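PDB 4FHO: internalin C2 from Listeria monocytogenes serotype 4b str. F2365, which probably takes part in host-cell adhesion or invasion, as a leucine-rich-repeat protein of the internalin family of this bacterial pathogen. Local coordinates for residues 6-10 with 41-46; 62-66 with 81-87. The contacts are given in a common frame with arbitrary orientation. Residue numbers count along the deposited sequence, not the author numbering.

Contact 1: 6-10 with 41-46; sequences AESIA and VTQADL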
loop_
_atom_site.group_PDB
_atom_site.type_symbol
_atom_site.label_atom_id
_atom_site.label_comp_id
_atom_site.label_asym_id
_atom_site.label_seq_id
_atom_site.Cartn_x
_atom_site.Cartn_y
_atom_site.Cartn_z
ATOM N N ALA A 6 12.409 19.909 3.562
ATOM C CA ALA A 6 11.046 20.263 3.078
ATOM C C ALA A 6 11.112 20.933 1.704
ATOM O O ALA A 6 11.996 21.768 1.458
ATOM C CB ALA A 6 10.341 21.173 4.075
ATOM N N GLU A 7 10.167 20.567 0.832
ATOM C CA GLU A 7 10.082 21.072 -0.547
ATOM C C GLU A 7 9.073 22.224 -0.605
ATOM O O GLU A 7 8.102 22.232 0.151
ATOM C CB GLU A 7 9.705 19.928 -1.503
ATOM C CG GLU A 7 10.118 20.142 -2.969
ATOM C CD GLU A 7 10.726 18.917 -3.671
ATOM O OE1 GLU A 7 10.738 17.784 -3.126
ATOM O OE2 GLU A 7 11.200 19.097 -4.811
ATOM N N SER A 8 9.314 23.190 -1.495
ATOM C CA SER A 8 8.591 24.472 -1.481
ATOM C C SER A 8 8.517 25.152 -2.850
ATOM O O SER A 8 9.558 25.332 -3.502
ATOM C CB SER A 8 9.263 25.426 -0.487
ATOM O OG SER A 8 8.551 26.647 -0.377
ATOM N N ILE A 9 7.299 25.536 -3.265
ATOM C CA ILE A 9 7.095 26.391 -4.457
ATOM C C ILE A 9 7.764 27.760 -4.282
ATOM O O ILE A 9 7.769 28.311 -3.181
ATOM C CB ILE A 9 5.594 26.582 -4.860
ATOM C CG1 ILE A 9 4.738 27.221 -3.746
ATOM C CG2 ILE A 9 4.978 25.250 -5.270
ATOM C CD1 ILE A 9 3.365 27.662 -4.198
ATOM N N ALA A 10 8.319 28.292 -5.369
ATOM C CA ALA A 10 9.092 29.552 -5.337
ATOM C C ALA A 10 8.239 30.805 -5.057
ATOM O O ALA A 10 8.720 31.755 -4.425
ATOM C CB ALA A 10 9.875 29.726 -6.635
ATOM N N VAL A 41 -2.371 29.302 -5.216
ATOM C CA VAL A 41 -2.157 28.815 -3.842
ATOM C C VAL A 41 -0.750 29.206 -3.381
ATOM O O VAL A 41 0.175 29.340 -4.209
ATOM C CB VAL A 41 -2.370 27.295 -3.710
ATOM C CG1 VAL A 41 -3.841 26.966 -3.867
ATOM C CG2 VAL A 41 -1.535 26.529 -4.724
ATOM N N THR A 42 -0.616 29.448 -2.072
ATOM C CA THR A 42 0.691 29.646 -1.424
ATOM C C THR A 42 1.219 28.268 -1.024
ATOM O O THR A 42 0.480 27.271 -1.081
ATOM C CB THR A 42 0.585 30.533 -0.164
ATOM O OG1 THR A 42 -0.243 29.890 0.815
ATOM C CG2 THR A 42 -0.024 31.887 -0.506
ATOM N N GLN A 43 2.489 28.216 -0.621
ATOM C CA GLN A 43 3.066 26.998 -0.042
ATOM C C GLN A 43 2.387 26.618 1.282
ATOM O O GLN A 43 2.210 25.425 1.552
ATOM C CB GLN A 43 4.588 27.115 0.137
ATOM C CG GLN A 43 5.284 25.860 0.665
ATOM C CD GLN A 43 4.966 24.608 -0.146
ATOM O OE1 GLN A 43 5.104 24.597 -1.373
ATOM N NE2 GLN A 43 4.535 23.553 0.538
ATOM N N ALA A 44 2.005 27.623 2.082
ATOM C CA ALA A 44 1.207 27.413 3.311
ATOM C C ALA A 44 -0.128 26.677 3.076
ATOM O O ALA A 44 -0.515 25.845 3.901
ATOM C CB ALA A 44 0.954 28.733 4.025
ATOM N N ASP A 45 -0.816 26.983 1.968
ATOM C CA ASP A 45 -2.056 26.263 1.578
ATOM C C ASP A 45 -1.766 24.794 1.299
ATOM O O ASP A 45 -2.498 23.916 1.748
ATOM C CB ASP A 45 -2.699 26.850 0.316
ATOM C CG ASP A 45 -3.180 28.269 0.499
ATOM O OD1 ASP A 45 -4.108 28.478 1.303
ATOM O OD2 ASP A 45 -2.638 29.161 -0.184
ATOM N N LEU A 46 -0.687 24.548 0.552
ATOM C CA LEU A 46 -0.222 23.184 0.262
ATOM C C LEU A 46 0.224 22.443 1.534
ATOM O O LEU A 46 -0.114 21.276 1.707
ATOM C CB LEU A 46 0.898 23.209 -0.794
ATOM C CG LEU A 46 0.561 23.768 -2.186
ATOM C CD1 LEU A 46 1.726 23.589 -3.137
ATOM C CD2 LEU A 46 -0.665 23.071 -2.769
#
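The extended N-terminal residues 6-10 lie against the start of helix 43-47, and two side chains, Gln43 and Ile9, make most of the contact. Gln43 leaves the first turn of the helix with a t rotamer at chi1 and then folds back, chi2 and chi3 both near +50°, so that its amide faces the backbone of 6-10. There OE1 accepts a nearly linear hydrogen bond from the backbone N of Ile9 (Gln43 OE1 to Ile9 N, 3.0 Å, 169°). A glutamine suits this place because its amide also donates: NE2 reaches the carbonyl of Tyr67, in the loop between strands 51-53 and 73-75. Ser8 lies along the aliphatic part of the same side chain, its OG 3.5 Å from Gln43 CG.

Ile9 answers with its CA-to-CB bond pointing toward the helix. With chi1 p and chi2 t, its longer branch is stretched out, bringing CD1 to 3.6 Å from the carbonyl O of Val41, while CG2 meets Leu46 CD1 at 4.2 Å. This branched apolar residue thus covers the strand-to-helix junction, and Leu46, in an m,t rotamer, continues the apolar patch towards Ile18 and Leu68.

The helix start is fixed by a capping box. Thr42, chi1 p, accepts at OG1 from Asp45 N (3.2 Å), and Asp45 OD2 accepts from Thr42 N (2.8 Å) and from Thr42 OG1 (2.7 Å). Gln43 and Leu46 meet 6-10 while these capping side chains do not, within the small helical N-terminal cap domain typical of internalins, ahead of their leucine-rich repeats.

Contact 2: 62-66 with 81-87; sequences IEGIQ and ITDLTPL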
loop_
_atom_site.group_PDB
_atom_site.type_symbol
_atom_site.label_atom_id
_atom_site.label_comp_id
_atom_site.label_asym_id
_atom_site.label_seq_id
_atom_site.Cartn_x
_atom_site.Cartn_y
_atom_site.Cartn_z
ATOM N N ILE A 62 0.956 12.259 -10.904
ATOM C CA ILE A 62 0.890 12.870 -9.576
ATOM C C ILE A 62 1.956 13.952 -9.383
ATOM O O ILE A 62 2.275 14.297 -8.252
ATOM C CB ILE A 62 0.918 11.811 -8.444
ATOM C CG1 ILE A 62 2.215 10.987 -8.440
ATOM C CG2 ILE A 62 -0.350 10.944 -8.561
ATOM C CD1 ILE A 62 2.396 10.119 -7.215
ATOM N N GLU A 63 2.478 14.498 -10.484
ATOM C CA GLU A 63 3.327 15.699 -10.443
ATOM C C GLU A 63 2.654 16.793 -9.605
ATOM O O GLU A 63 1.457 17.036 -9.741
ATOM C CB GLU A 63 3.606 16.212 -11.870
ATOM C CG GLU A 63 4.427 17.495 -11.973
ATOM C CD GLU A 63 5.775 17.407 -11.283
ATOM O OE1 GLU A 63 6.357 16.290 -11.226
ATOM O OE2 GLU A 63 6.249 18.458 -10.805
ATOM N N GLY A 64 3.437 17.423 -8.734
ATOM C CA GLY A 64 2.953 18.426 -7.788
ATOM C C GLY A 64 2.798 17.920 -6.367
ATOM O O GLY A 64 2.818 18.722 -5.435
ATOM N N ILE A 65 2.594 16.608 -6.199
ATOM C CA ILE A 65 2.430 15.986 -4.873
ATOM C C ILE A 65 3.642 16.218 -3.968
ATOM O O ILE A 65 3.471 16.333 -2.743
ATOM C CB ILE A 65 2.056 14.469 -4.975
ATOM C CG1 ILE A 65 1.253 14.007 -3.769
ATOM C CG2 ILE A 65 3.285 13.588 -5.123
ATOM C CD1 ILE A 65 -0.190 14.419 -3.839
ATOM N N GLN A 66 4.841 16.331 -4.570
ATOM C CA GLN A 66 6.082 16.605 -3.841
ATOM C C GLN A 66 6.030 17.834 -2.923
ATOM O O GLN A 66 6.763 17.890 -1.932
ATOM C CB GLN A 66 7.304 16.691 -4.802
ATOM C CG GLN A 66 7.351 17.859 -5.779
ATOM C CD GLN A 66 6.760 17.575 -7.147
ATOM O OE1 GLN A 66 5.731 16.903 -7.271
ATOM N NE2 GLN A 66 7.387 18.132 -8.187
ATOM N N ILE A 81 -2.059 5.728 -12.911
ATOM C CA ILE A 81 -0.780 6.335 -12.539
ATOM C C ILE A 81 0.302 5.299 -12.854
ATOM O O ILE A 81 0.158 4.147 -12.486
ATOM C CB ILE A 81 -0.770 6.740 -11.035
ATOM C CG1 ILE A 81 -1.789 7.873 -10.777
ATOM C CG2 ILE A 81 0.615 7.195 -10.592
ATOM C CD1 ILE A 81 -2.192 8.031 -9.329
ATOM N N THR A 82 1.369 5.726 -13.534
ATOM C CA THR A 82 2.527 4.879 -13.869
ATOM C C THR A 82 3.841 5.260 -13.151
ATOM O O THR A 82 4.747 4.435 -13.093
ATOM C CB THR A 82 2.774 4.904 -15.391
ATOM O OG1 THR A 82 3.016 6.250 -15.828
ATOM C CG2 THR A 82 1.548 4.370 -16.141
ATOM N N ASP A 83 3.941 6.488 -12.619
ATOM C CA ASP A 83 5.200 7.037 -12.068
ATOM C C ASP A 83 4.955 7.567 -10.641
ATOM O O ASP A 83 4.189 8.503 -10.441
ATOM C CB ASP A 83 5.713 8.166 -12.969
ATOM C CG ASP A 83 7.063 8.754 -12.506
ATOM O OD1 ASP A 83 7.766 8.143 -11.681
ATOM O OD2 ASP A 83 7.421 9.842 -12.991
ATOM N N LEU A 84 5.632 6.972 -9.673
ATOM C CA LEU A 84 5.513 7.348 -8.260
ATOM C C LEU A 84 6.643 8.247 -7.775
ATOM O O LEU A 84 6.705 8.571 -6.592
ATOM C CB LEU A 84 5.426 6.074 -7.405
ATOM C CG LEU A 84 4.222 5.164 -7.699
ATOM C CD1 LEU A 84 4.259 3.955 -6.786
ATOM C CD2 LEU A 84 2.890 5.901 -7.582
ATOM N N THR A 85 7.505 8.701 -8.693
ATOM C CA THR A 85 8.658 9.560 -8.354
ATOM C C THR A 85 8.315 10.808 -7.502
ATOM O O THR A 85 9.060 11.121 -6.576
ATOM C CB THR A 85 9.473 9.907 -9.639
ATOM O OG1 THR A 85 10.049 8.694 -10.138
ATOM C CG2 THR A 85 10.588 10.918 -9.375
ATOM N N PRO A 86 7.176 11.489 -7.774
ATOM C CA PRO A 86 6.786 12.655 -6.955
ATOM C C PRO A 86 6.527 12.401 -5.454
ATOM O O PRO A 86 6.592 13.355 -4.673
ATOM C CB PRO A 86 5.500 13.126 -7.637
ATOM C CG PRO A 86 5.708 12.762 -9.062
ATOM C CD PRO A 86 6.327 11.399 -8.978
ATOM N N LEU A 87 6.243 11.149 -5.075
ATOM C CA LEU A 87 6.143 10.731 -3.659
ATOM C C LEU A 87 7.459 10.576 -2.882
ATOM O O LEU A 87 7.396 10.543 -1.652
ATOM C CB LEU A 87 5.408 9.372 -3.530
ATOM C CG LEU A 87 3.978 9.240 -4.001
ATOM C CD1 LEU A 87 3.468 7.821 -3.825
ATOM C CD2 LEU A 87 3.125 10.215 -3.217
HETATM O O HOH W 1 3.144 10.641 -11.826
#
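Apolar packing joins these segments of two successive repeats, in which 62-65 corresponds to 84-87, 22 residues on. Ile62 and Pro86 are the most covered residues. Ile62 CG2 lies 3.5 Å from Ile81 CD1, while Ile62 CD1 reaches Leu87 CG at 3.7 Å and Leu84 CD2 at 4.3 Å. Pro86, a compact ring, packs against the turn 62-65, with CB 3.4 Å from Ile65 CG2 and CG 4.0 Å from Ile62 CG1. Backbone carbonyls join the packing, as where Pro86 O approaches Ile65 CG2 at 3.3 Å.

No direct hydrogen bond crosses the interface. One water bridges it, donating to Asp83 O (2.8 Å) and accepting from Ile62 N (2.9 Å).

Polar bonds instead shape each segment. Residues 62-65 form a type II turn closed by Ile65 N to Ile62 O at 3.1 Å; Gly64, at positive phi, avoids the clash a CB would make with the preceding carbonyl. Gln66 spans this turn: OE1 accepts from Gly64 N (2.8 Å) and NE2 donates to Glu63 OE2 (2.9 Å). Asp83 OD1 accepts from Thr85 N (3.1 Å) in an Asx turn and from Thr85 OG1 (2.8 Å), leading into the 3-10 segment 85-87.

The segments flank strand 73-75 in sequence, one before it and one after, on the 3-10 side of the repeat coil; Ile65 and Leu87 both reach Leu74 of that strand, and Leu84 touches Ala108 beyond strand 95-97.

How the contacts relate
Contact 1 belongs to the N-terminal cap and contact 2 to the first repeats, so they follow one another in series along the chain, on the same side of its centre. Their centres are about 16 Å apart, and they touch directly: Glu7 CB packs 3.6 Å from Gln66 O. The next residues add to this junction, since Tyr67 follows straight after contact 2's first segment, receives a bond from Gln43 through its carbonyl and packs on Ile9 and Leu46; Asn69 bonds Glu7 O. One short run, 62-69, thus touches the following repeat with its first part and the cap with its last.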